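Endo alpha-1,4 polygalactosaminidase (Neosartorya fumigata, PDB 6OJ1) hydrolyses internal alpha-1,4 linkages of galactosamine polymers, acting as an endo-glycosidase that disrupts microbial biofilms. Local coordinates at residues Ala49-Ser54 and Leu270-Glu275; Asn125-Met130 and Ser166-Asn171; Phe172-Ala177 and Ile197-Trp202. All blocks are in the same frame, centred on the assembly; numbering follows the deposited sequence.

Interaction 1. Residues Ala49-Ser54 and Leu270-Glu275; sequences ALNDTS and LNNWVE. With NAG (2-acetamido-2-deoxy-beta-D-glucopyranose), chain B.
Asn51 and Asn272 meet through a single direct hydrogen bond: ND2 of Asn272 donates to OD1 of Asn51 at 2.9 Å, with an N-H...O angle of 161°. The acceptor lies in the amide plane of Asn272, whereas the donor is tilted 27° from the carbonyl plane of Asn51. The Asn51 amide is also the glycan attachment point, its ND2 being bonded covalently to C1 of the N-acetylglucosamine of chain B at 1.4 Å. Placing CG of Asn51 between the backbone N and the carbonyl carbon (chi1 55°) brings this amide nearer 270-275.

A second polar link runs through water. One water molecule donates to Asp52 O and to OD1 of Asn272, the latter at 2.7 Å, so both ends of the Asn272 amide are engaged.

Van der Waals contact is slight: CB of Asp52 lies against the Asn272 amide, 3.5 Å from ND2. The Asp52 carboxylate turns back into its own loop, where OD1 accepts from Ser54 N at 2.8 Å in an Asx turn and also from Ser54 OG.

With only 134 Å² buried, directional polar bonds dominate; holding the carbonyl of the glycosylated amide probably limits rotation at the root of the sugar.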
loop_
_atom_site.group_PDB
_atom_site.type_symbol
_atom_site.label_atom_id
_atom_site.label_comp_id
_atom_site.label_asym_id
_atom_site.label_seq_id
_atom_site.Cartn_x
_atom_site.Cartn_y
_atom_site.Cartn_z
ATOM N N ALA A 49 -10.373 10.238 -7.733
ATOM C CA ALA A 49 -11.506 9.449 -7.272
ATOM C C ALA A 49 -11.801 8.348 -8.285
ATOM O O ALA A 49 -11.767 8.582 -9.494
ATOM C CB ALA A 49 -12.729 10.348 -7.087
ATOM N N LEU A 50 -12.059 7.134 -7.798
ATOM C CA LEU A 50 -12.254 6.005 -8.705
ATOM C C LEU A 50 -13.461 6.242 -9.607
ATOM O O LEU A 50 -14.578 6.469 -9.127
ATOM C CB LEU A 50 -12.423 4.707 -7.912
ATOM C CG LEU A 50 -12.566 3.452 -8.793
ATOM C CD1 LEU A 50 -11.236 3.077 -9.488
ATOM C CD2 LEU A 50 -13.119 2.272 -7.993
ATOM N N ASN A 51 -13.236 6.199 -10.925
ATOM C CA ASN A 51 -14.324 6.428 -11.871
ATOM C C ASN A 51 -14.311 5.392 -12.992
ATOM O O ASN A 51 -14.829 5.657 -14.090
ATOM C CB ASN A 51 -14.251 7.837 -12.468
ATOM C CG ASN A 51 -12.910 8.124 -13.115
ATOM O OD1 ASN A 51 -11.995 7.311 -13.040
ATOM N ND2 ASN A 51 -12.798 9.284 -13.769
ATOM N N ASP A 52 -13.723 4.233 -12.743
ATOM C CA ASP A 52 -13.713 3.142 -13.709
ATOM C C ASP A 52 -13.727 1.845 -12.912
ATOM O O ASP A 52 -12.746 1.510 -12.248
ATOM C CB ASP A 52 -12.494 3.220 -14.618
ATOM C CG ASP A 52 -12.535 2.186 -15.724
ATOM O OD1 ASP A 52 -13.345 1.235 -15.631
ATOM O OD2 ASP A 52 -11.784 2.352 -16.702
ATOM N N THR A 53 -14.849 1.135 -12.944
ATOM C CA THR A 53 -14.937 -0.165 -12.291
ATOM C C THR A 53 -15.065 -1.281 -13.318
ATOM O O THR A 53 -15.527 -2.377 -12.994
ATOM C CB THR A 53 -16.106 -0.185 -11.304
ATOM O OG1 THR A 53 -17.333 0.056 -12.007
ATOM C CG2 THR A 53 -15.922 0.908 -10.268
ATOM N N SER A 54 -14.674 -0.996 -14.565
ATOM C CA SER A 54 -14.777 -1.941 -15.669
ATOM C C SER A 54 -13.753 -3.052 -15.561
ATOM O O SER A 54 -13.908 -4.097 -16.205
ATOM C CB SER A 54 -14.574 -1.211 -17.000
ATOM O OG SER A 54 -13.191 -0.949 -17.216
ATOM N N LEU A 270 -0.262 5.866 -11.176
ATOM C CA LEU A 270 -1.301 4.992 -10.626
ATOM C C LEU A 270 -2.710 5.511 -10.941
ATOM O O LEU A 270 -3.614 5.485 -10.100
ATOM C CB LEU A 270 -1.091 4.779 -9.123
ATOM C CG LEU A 270 0.167 3.954 -8.804
ATOM C CD1 LEU A 270 0.388 3.930 -7.255
ATOM C CD2 LEU A 270 0.064 2.540 -9.381
ATOM N N ASN A 271 -2.910 5.962 -12.181
ATOM C CA ASN A 271 -4.255 6.274 -12.656
ATOM C C ASN A 271 -4.975 4.982 -13.067
ATOM O O ASN A 271 -4.541 3.892 -12.682
ATOM C CB ASN A 271 -4.190 7.317 -13.787
ATOM C CG ASN A 271 -3.466 6.810 -15.047
ATOM O OD1 ASN A 271 -3.066 5.648 -15.134
ATOM N ND2 ASN A 271 -3.329 7.692 -16.042
ATOM N N ASN A 272 -6.078 5.070 -13.830
ATOM C CA ASN A 272 -6.883 3.874 -14.105
ATOM C C ASN A 272 -6.117 2.823 -14.912
ATOM O O ASN A 272 -6.315 1.614 -14.712
ATOM C CB ASN A 272 -8.165 4.239 -14.879
ATOM C CG ASN A 272 -9.303 4.758 -13.976
ATOM O OD1 ASN A 272 -9.516 4.273 -12.868
ATOM N ND2 ASN A 272 -10.064 5.730 -14.491
ATOM N N TRP A 273 -5.289 3.247 -15.867
ATOM C CA TRP A 273 -4.761 2.314 -16.864
ATOM C C TRP A 273 -4.066 1.132 -16.203
ATOM O O TRP A 273 -3.304 1.302 -15.253
ATOM C CB TRP A 273 -3.772 3.014 -17.795
ATOM C CG TRP A 273 -3.158 2.067 -18.780
ATOM C CD1 TRP A 273 -3.699 1.652 -19.964
ATOM C CD2 TRP A 273 -1.898 1.400 -18.657
ATOM N NE1 TRP A 273 -2.839 0.785 -20.598
ATOM C CE2 TRP A 273 -1.733 0.605 -19.808
ATOM C CE3 TRP A 273 -0.897 1.393 -17.677
ATOM C CZ2 TRP A 273 -0.604 -0.174 -20.019
ATOM C CZ3 TRP A 273 0.228 0.617 -17.887
ATOM C CH2 TRP A 273 0.363 -0.163 -19.041
ATOM N N VAL A 274 -4.319 -0.073 -16.717
ATOM C CA VAL A 274 -3.690 -1.272 -16.161
ATOM C C VAL A 274 -3.621 -2.340 -17.241
ATOM O O VAL A 274 -4.499 -2.438 -18.101
ATOM C CB VAL A 274 -4.447 -1.782 -14.905
ATOM C CG1 VAL A 274 -5.898 -2.104 -15.226
ATOM C CG2 VAL A 274 -3.762 -2.997 -14.292
ATOM N N GLU A 275 -2.555 -3.138 -17.205
ATOM C CA GLU A 275 -2.493 -4.367 -17.979
ATOM C C GLU A 275 -2.185 -5.517 -17.036
ATOM O O GLU A 275 -1.571 -5.327 -15.980
ATOM C CB GLU A 275 -1.445 -4.303 -19.094
ATOM C CG GLU A 275 -1.914 -3.513 -20.298
ATOM C CD GLU A 275 -0.978 -3.635 -21.483
ATOM O OE1 GLU A 275 -1.204 -2.905 -22.468
ATOM O OE2 GLU A 275 -0.031 -4.456 -21.436
HETATM C C1 NAG B . -11.578 9.726 -14.385
HETATM C C2 NAG B . -11.722 9.872 -15.895
HETATM C C3 NAG B . -10.487 10.552 -16.494
HETATM C C4 NAG B . -10.144 11.841 -15.755
HETATM C C5 NAG B . -10.041 11.559 -14.260
HETATM C C6 NAG B . -9.823 12.800 -13.427
HETATM C C7 NAG B . -13.112 8.112 -16.876
HETATM C C8 NAG B . -13.144 6.718 -17.423
HETATM N N2 NAG B . -11.917 8.560 -16.485
HETATM O O3 NAG B . -10.742 10.823 -17.867
HETATM O O4 NAG B . -8.888 12.334 -16.217
HETATM O O5 NAG B . -11.271 10.983 -13.807
HETATM O O6 NAG B . -10.832 13.772 -13.679
HETATM O O7 NAG B . -14.119 8.811 -16.811
HETATM O O HOH W 1 -9.981 1.593 -12.572
#

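Interaction 2. Residues Asn125-Met130 and Ser166-Asn171; sequences NVRQIM and SISFVN. With NAG (2-acetamido-2-deoxy-beta-D-glucopyranose), chain E.
Phe169 and Arg127 bury the most surface here, lying side by side between helices 124-140 and 163-179 and running in opposite directions. The ring of Phe169 receives NE of Arg127 at its edge, NE to CD1 being 3.9 Å, and the guanidinium and ring planes are 39° apart, so this is neither a face-on stack nor a cation-pi pair. The ring reaches across because its CG stands opposite the backbone N. Farther along the same edge, CZ of Phe169 meets CG of Met130 at 4.0 Å, the two side chains crossing at about a right angle.

Arg127 is extended from CG to NE, which carries its charged end to the neighbouring helix. There NH2 donates to Ser168 OG at 2.9 Å and 169°, and the oxygen lies in the guanidinium plane. A water accepts from NH1 at 2.9 Å and is also hydrogen-bonded to Ser168 OG, so the polar side of the contact is partly hydrated. Beyond the two segments, NE of Arg127 is hydrogen-bonded to Ile121 O, and Phe172 makes a cation-pi contact with the group; these bonds at NE, NH1 and NH2 would restrict rotation of the guanidinium.

The same N-to-C sense, a 30° crossing and a wide 12.1 Å separation between the axes of the two helical segments, bridged by long side chains, fit successive outer helices of the (beta/alpha)-barrel, packed around the parallel strands 144-148 and 183-187 of the GH114 glycoside hydrolase.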
loop_
_atom_site.group_PDB
_atom_site.type_symbol
_atom_site.label_atom_id
_atom_site.label_comp_id
_atom_site.label_asym_id
_atom_site.label_seq_id
_atom_site.Cartn_x
_atom_site.Cartn_y
_atom_site.Cartn_z
ATOM N N ASN A 125 1.675 11.946 18.431
ATOM C CA ASN A 125 0.753 12.730 17.611
ATOM C C ASN A 125 0.559 12.099 16.239
ATOM O O ASN A 125 -0.571 12.036 15.730
ATOM C CB ASN A 125 1.262 14.164 17.474
ATOM C CG ASN A 125 0.214 15.100 16.873
ATOM O OD1 ASN A 125 -0.900 15.228 17.394
ATOM N ND2 ASN A 125 0.566 15.753 15.774
ATOM N N VAL A 126 1.648 11.642 15.616
ATOM C CA VAL A 126 1.539 10.935 14.345
ATOM C C VAL A 126 0.690 9.681 14.511
ATOM O O VAL A 126 -0.206 9.398 13.700
ATOM C CB VAL A 126 2.943 10.602 13.801
ATOM C CG1 VAL A 126 2.847 9.614 12.605
ATOM C CG2 VAL A 126 3.639 11.896 13.340
ATOM N N ARG A 127 0.962 8.908 15.558
ATOM C CA ARG A 127 0.199 7.684 15.774
ATOM C C ARG A 127 -1.286 7.976 15.973
ATOM O O ARG A 127 -2.138 7.259 15.435
ATOM C CB ARG A 127 0.809 6.914 16.942
ATOM C CG ARG A 127 2.159 6.345 16.516
ATOM C CD ARG A 127 2.713 5.405 17.548
ATOM N NE ARG A 127 3.897 4.707 17.050
ATOM C CZ ARG A 127 4.290 3.526 17.519
ATOM N NH1 ARG A 127 3.569 2.924 18.461
ATOM N NH2 ARG A 127 5.379 2.941 17.043
ATOM N N GLN A 128 -1.620 9.060 16.685
ATOM C CA GLN A 128 -3.032 9.392 16.871
ATOM C C GLN A 128 -3.673 9.825 15.556
ATOM O O GLN A 128 -4.835 9.502 15.301
ATOM C CB GLN A 128 -3.211 10.473 17.936
ATOM C CG GLN A 128 -4.685 10.775 18.264
ATOM C CD GLN A 128 -5.459 9.552 18.740
ATOM O OE1 GLN A 128 -5.098 8.933 19.741
ATOM N NE2 GLN A 128 -6.530 9.202 18.026
ATOM N N ILE A 129 -2.943 10.564 14.717
ATOM C CA ILE A 129 -3.483 10.923 13.404
ATOM C C ILE A 129 -3.767 9.665 12.593
ATOM O O ILE A 129 -4.801 9.562 11.916
ATOM C CB ILE A 129 -2.520 11.872 12.658
ATOM C CG1 ILE A 129 -2.447 13.230 13.366
ATOM C CG2 ILE A 129 -2.956 12.054 11.165
ATOM C CD1 ILE A 129 -1.253 14.070 12.904
ATOM N N MET A 130 -2.858 8.681 12.646
ATOM C CA MET A 130 -3.099 7.449 11.899
ATOM C C MET A 130 -4.285 6.678 12.461
ATOM O O MET A 130 -5.011 6.030 11.693
ATOM C CB MET A 130 -1.848 6.564 11.875
ATOM C CG MET A 130 -0.658 7.263 11.194
ATOM S SD MET A 130 -1.104 8.048 9.622
ATOM C CE MET A 130 0.165 9.323 9.487
ATOM N N SER A 166 10.007 1.110 12.466
ATOM C CA SER A 166 8.980 0.705 11.510
ATOM C C SER A 166 8.248 -0.541 11.979
ATOM O O SER A 166 7.034 -0.665 11.772
ATOM C CB SER A 166 9.617 0.469 10.142
ATOM O OG SER A 166 9.898 1.713 9.530
ATOM N N ILE A 167 8.974 -1.483 12.582
ATOM C CA ILE A 167 8.346 -2.702 13.083
ATOM C C ILE A 167 7.314 -2.355 14.148
ATOM O O ILE A 167 6.174 -2.826 14.106
ATOM C CB ILE A 167 9.414 -3.674 13.622
ATOM C CG1 ILE A 167 10.248 -4.232 12.462
ATOM C CG2 ILE A 167 8.758 -4.833 14.352
ATOM C CD1 ILE A 167 11.621 -4.807 12.876
ATOM N N SER A 168 7.702 -1.514 15.118
ATOM C CA SER A 168 6.765 -1.071 16.148
ATOM C C SER A 168 5.551 -0.408 15.510
ATOM O O SER A 168 4.404 -0.685 15.883
ATOM C CB SER A 168 7.463 -0.096 17.102
ATOM O OG SER A 168 6.542 0.516 18.001
ATOM N N PHE A 169 5.802 0.480 14.547
ATOM C CA PHE A 169 4.744 1.270 13.920
ATOM C C PHE A 169 3.812 0.383 13.112
ATOM O O PHE A 169 2.583 0.505 13.210
ATOM C CB PHE A 169 5.387 2.338 13.036
ATOM C CG PHE A 169 4.415 3.313 12.409
ATOM C CD1 PHE A 169 3.533 4.068 13.191
ATOM C CD2 PHE A 169 4.431 3.518 11.036
ATOM C CE1 PHE A 169 2.668 5.000 12.590
ATOM C CE2 PHE A 169 3.574 4.446 10.438
ATOM C CZ PHE A 169 2.704 5.185 11.228
ATOM N N VAL A 170 4.383 -0.524 12.315
ATOM C CA VAL A 170 3.561 -1.381 11.469
ATOM C C VAL A 170 2.706 -2.305 12.332
ATOM O O VAL A 170 1.519 -2.504 12.061
ATOM C CB VAL A 170 4.452 -2.161 10.479
ATOM C CG1 VAL A 170 3.698 -3.340 9.877
ATOM C CG2 VAL A 170 4.976 -1.217 9.365
ATOM N N ASN A 171 3.278 -2.862 13.404
ATOM C CA ASN A 171 2.461 -3.725 14.245
ATOM C C ASN A 171 1.399 -2.925 14.990
ATOM O O ASN A 171 0.283 -3.423 15.200
ATOM C CB ASN A 171 3.351 -4.517 15.205
ATOM C CG ASN A 171 3.980 -5.723 14.533
ATOM O OD1 ASN A 171 3.310 -6.439 13.779
ATOM N ND2 ASN A 171 5.263 -5.962 14.796
HETATM C C1 NAG E . 6.551 -10.640 18.291
HETATM C C2 NAG E . 6.830 -9.442 17.356
HETATM C C3 NAG E . 8.107 -9.668 16.530
HETATM C C4 NAG E . 9.267 -10.053 17.445
HETATM C C5 NAG E . 8.872 -11.271 18.272
HETATM C C6 NAG E . 9.964 -11.752 19.206
HETATM C C7 NAG E . 5.215 -9.976 15.540
HETATM C C8 NAG E . 4.011 -9.481 14.785
HETATM N N2 NAG E . 5.687 -9.155 16.495
HETATM O O3 NAG E . 8.400 -8.467 15.822
HETATM O O4 NAG E . 10.491 -10.297 16.754
HETATM O O5 NAG E . 7.731 -10.940 19.073
HETATM O O6 NAG E . 10.022 -10.984 20.400
HETATM O O7 NAG E . 5.735 -11.065 15.289
HETATM O O HOH W 2 3.949 0.460 19.877
#

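Interaction 3. Residues Phe172-Ala177 and Ile197-Trp202; sequences FLANAA and IKNMQW
Asn199 faces Ala174 and Asn175 where, in the outer layer of the (beta/alpha)-barrel, helix 163-179 packs against the loop leading into strand 202-206. Their nearest backbone approach, between the CA atoms of Ala174 and Asn199, is 6.1 Å, a closeness that the small alanine side chain permits.

Along 197-202, the first turn is 3-10, with Met200 N bonded to Ile197 O at 2.9 Å. Asn199 ends that turn and points its side chain at the helix. CG of its amide rests on CB of Ala174 at 3.6 Å, while ND2 donates to OD1 of Asn175 at 3.1 Å. This bond is bent, at 150°, and its donor stands above the carbonyl plane of Asn175 rather than on a lone pair; the two amide planes are 67° apart. Thr30 is a further partner of both residues, its OG1 bonded to OD1 of Asn175 and its N to OD1 of Asn199, so the N-terminal region joins the same polar cluster.

Next comes Met200, which starts out away from the helix. Bends at chi2 (-62°) and chi3 bring its terminal methyl back, placing CE 3.7 Å from CB of Ala174.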
loop_
_atom_site.group_PDB
_atom_site.type_symbol
_atom_site.label_atom_id
_atom_site.label_comp_id
_atom_site.label_asym_id
_atom_site.label_seq_id
_atom_site.Cartn_x
_atom_site.Cartn_y
_atom_site.Cartn_z
ATOM N N PHE A 172 1.717 -1.682 15.368
ATOM C CA PHE A 172 0.721 -0.775 15.938
ATOM C C PHE A 172 -0.427 -0.533 14.967
ATOM O O PHE A 172 -1.604 -0.622 15.342
ATOM C CB PHE A 172 1.397 0.552 16.311
ATOM C CG PHE A 172 0.454 1.719 16.438
ATOM C CD1 PHE A 172 -0.219 1.954 17.625
ATOM C CD2 PHE A 172 0.289 2.617 15.379
ATOM C CE1 PHE A 172 -1.072 3.045 17.750
ATOM C CE2 PHE A 172 -0.558 3.705 15.495
ATOM C CZ PHE A 172 -1.240 3.917 16.688
ATOM N N LEU A 173 -0.097 -0.212 13.712
ATOM C CA LEU A 173 -1.125 -0.019 12.691
ATOM C C LEU A 173 -1.946 -1.287 12.489
ATOM O O LEU A 173 -3.171 -1.215 12.331
ATOM C CB LEU A 173 -0.485 0.407 11.367
ATOM C CG LEU A 173 0.211 1.772 11.313
ATOM C CD1 LEU A 173 0.884 1.938 9.945
ATOM C CD2 LEU A 173 -0.787 2.925 11.560
ATOM N N ALA A 174 -1.291 -2.460 12.485
ATOM C CA ALA A 174 -1.999 -3.714 12.240
ATOM C C ALA A 174 -2.980 -4.023 13.363
ATOM O O ALA A 174 -4.128 -4.407 13.113
ATOM C CB ALA A 174 -1.010 -4.876 12.083
ATOM N N ASN A 175 -2.541 -3.876 14.612
ATOM C CA ASN A 175 -3.446 -4.124 15.725
ATOM C C ASN A 175 -4.614 -3.145 15.710
ATOM O O ASN A 175 -5.751 -3.526 16.006
ATOM C CB ASN A 175 -2.676 -4.056 17.044
ATOM C CG ASN A 175 -1.638 -5.156 17.155
ATOM O OD1 ASN A 175 -1.769 -6.215 16.531
ATOM N ND2 ASN A 175 -0.599 -4.912 17.945
ATOM N N ALA A 176 -4.352 -1.885 15.351
ATOM C CA ALA A 176 -5.423 -0.890 15.288
ATOM C C ALA A 176 -6.394 -1.182 14.151
ATOM O O ALA A 176 -7.617 -1.021 14.310
ATOM C CB ALA A 176 -4.830 0.505 15.100
ATOM N N ALA A 177 -5.868 -1.567 12.984
ATOM C CA ALA A 177 -6.743 -1.940 11.875
ATOM C C ALA A 177 -7.573 -3.164 12.235
ATOM O O ALA A 177 -8.788 -3.198 12.005
ATOM C CB ALA A 177 -5.911 -2.211 10.618
ATOM N N ILE A 197 5.147 -10.049 9.647
ATOM C CA ILE A 197 4.340 -10.831 8.706
ATOM C C ILE A 197 3.144 -11.500 9.385
ATOM O O ILE A 197 2.066 -11.605 8.785
ATOM C CB ILE A 197 5.218 -11.859 7.954
ATOM C CG1 ILE A 197 4.381 -12.555 6.873
ATOM C CG2 ILE A 197 5.835 -12.884 8.905
ATOM C CD1 ILE A 197 5.204 -13.255 5.814
ATOM N N LYS A 198 3.290 -11.944 10.639
ATOM C CA LYS A 198 2.173 -12.612 11.306
ATOM C C LYS A 198 0.961 -11.699 11.439
ATOM O O LYS A 198 -0.172 -12.185 11.539
ATOM C CB LYS A 198 2.592 -13.118 12.688
ATOM C CG LYS A 198 3.592 -14.248 12.654
ATOM C CD LYS A 198 3.973 -14.671 14.065
ATOM N N ASN A 199 1.175 -10.385 11.453
ATOM C CA ASN A 199 0.108 -9.405 11.559
ATOM C C ASN A 199 -0.398 -8.948 10.195
ATOM O O ASN A 199 -1.367 -8.184 10.135
ATOM C CB ASN A 199 0.593 -8.183 12.362
ATOM C CG ASN A 199 -0.177 -7.978 13.661
ATOM O OD1 ASN A 199 -1.280 -8.509 13.840
ATOM N ND2 ASN A 199 0.402 -7.187 14.573
ATOM N N MET A 200 0.246 -9.376 9.105
ATOM C CA MET A 200 -0.064 -8.892 7.763
ATOM C C MET A 200 -0.983 -9.868 7.037
ATOM O O MET A 200 -0.876 -11.080 7.211
ATOM C CB MET A 200 1.211 -8.707 6.921
ATOM C CG MET A 200 2.239 -7.711 7.471
ATOM S SD MET A 200 1.624 -6.028 7.589
ATOM C CE MET A 200 1.212 -5.959 9.343
ATOM N N GLN A 201 -1.869 -9.332 6.196
ATOM C CA GLN A 201 -2.667 -10.185 5.320
ATOM C C GLN A 201 -2.135 -10.227 3.888
ATOM O O GLN A 201 -2.585 -11.074 3.104
ATOM C CB GLN A 201 -4.143 -9.737 5.310
ATOM C CG GLN A 201 -4.935 -10.111 6.590
ATOM C CD GLN A 201 -4.393 -9.469 7.845
ATOM O OE1 GLN A 201 -4.481 -8.255 8.027
ATOM N NE2 GLN A 201 -3.847 -10.281 8.736
ATOM N N TRP A 202 -1.198 -9.351 3.536
ATOM C CA TRP A 202 -0.586 -9.348 2.210
ATOM C C TRP A 202 0.671 -8.492 2.254
ATOM O O TRP A 202 0.958 -7.810 3.242
ATOM C CB TRP A 202 -1.530 -8.784 1.138
ATOM C CG TRP A 202 -2.001 -7.388 1.461
ATOM C CD1 TRP A 202 -1.310 -6.215 1.287
ATOM C CD2 TRP A 202 -3.263 -7.023 2.033
ATOM N NE1 TRP A 202 -2.073 -5.144 1.711
ATOM C CE2 TRP A 202 -3.270 -5.615 2.181
ATOM C CE3 TRP A 202 -4.389 -7.751 2.442
ATOM C CZ2 TRP A 202 -4.363 -4.920 2.701
ATOM C CZ3 TRP A 202 -5.473 -7.059 2.965
ATOM C CH2 TRP A 202 -5.449 -5.664 3.094
#

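How the interactions relate
Interactions 2 and 3 share helix 163-179 and touch: ND2 of Asn199 lies 3.1 Å from OD1 of Asn171, a probable hydrogen bond, and CE of Met200 packs on CG1 of Val170 at 3.6 Å. Their centres are about 11 Å apart. Interaction 1 lies across the chain's centre, about 30 Å from interaction 2 and about 27 Å from interaction 3, centre to centre. Interaction 3 is the buried one, combining an alanine surface with asparagine amides; interaction 2 is partly buried, its aromatic inner side giving way to a hydrated arginine-serine bond. Interaction 1, also partly buried, joins two loop regions and depends mainly on amide and water bonds beside a glycan.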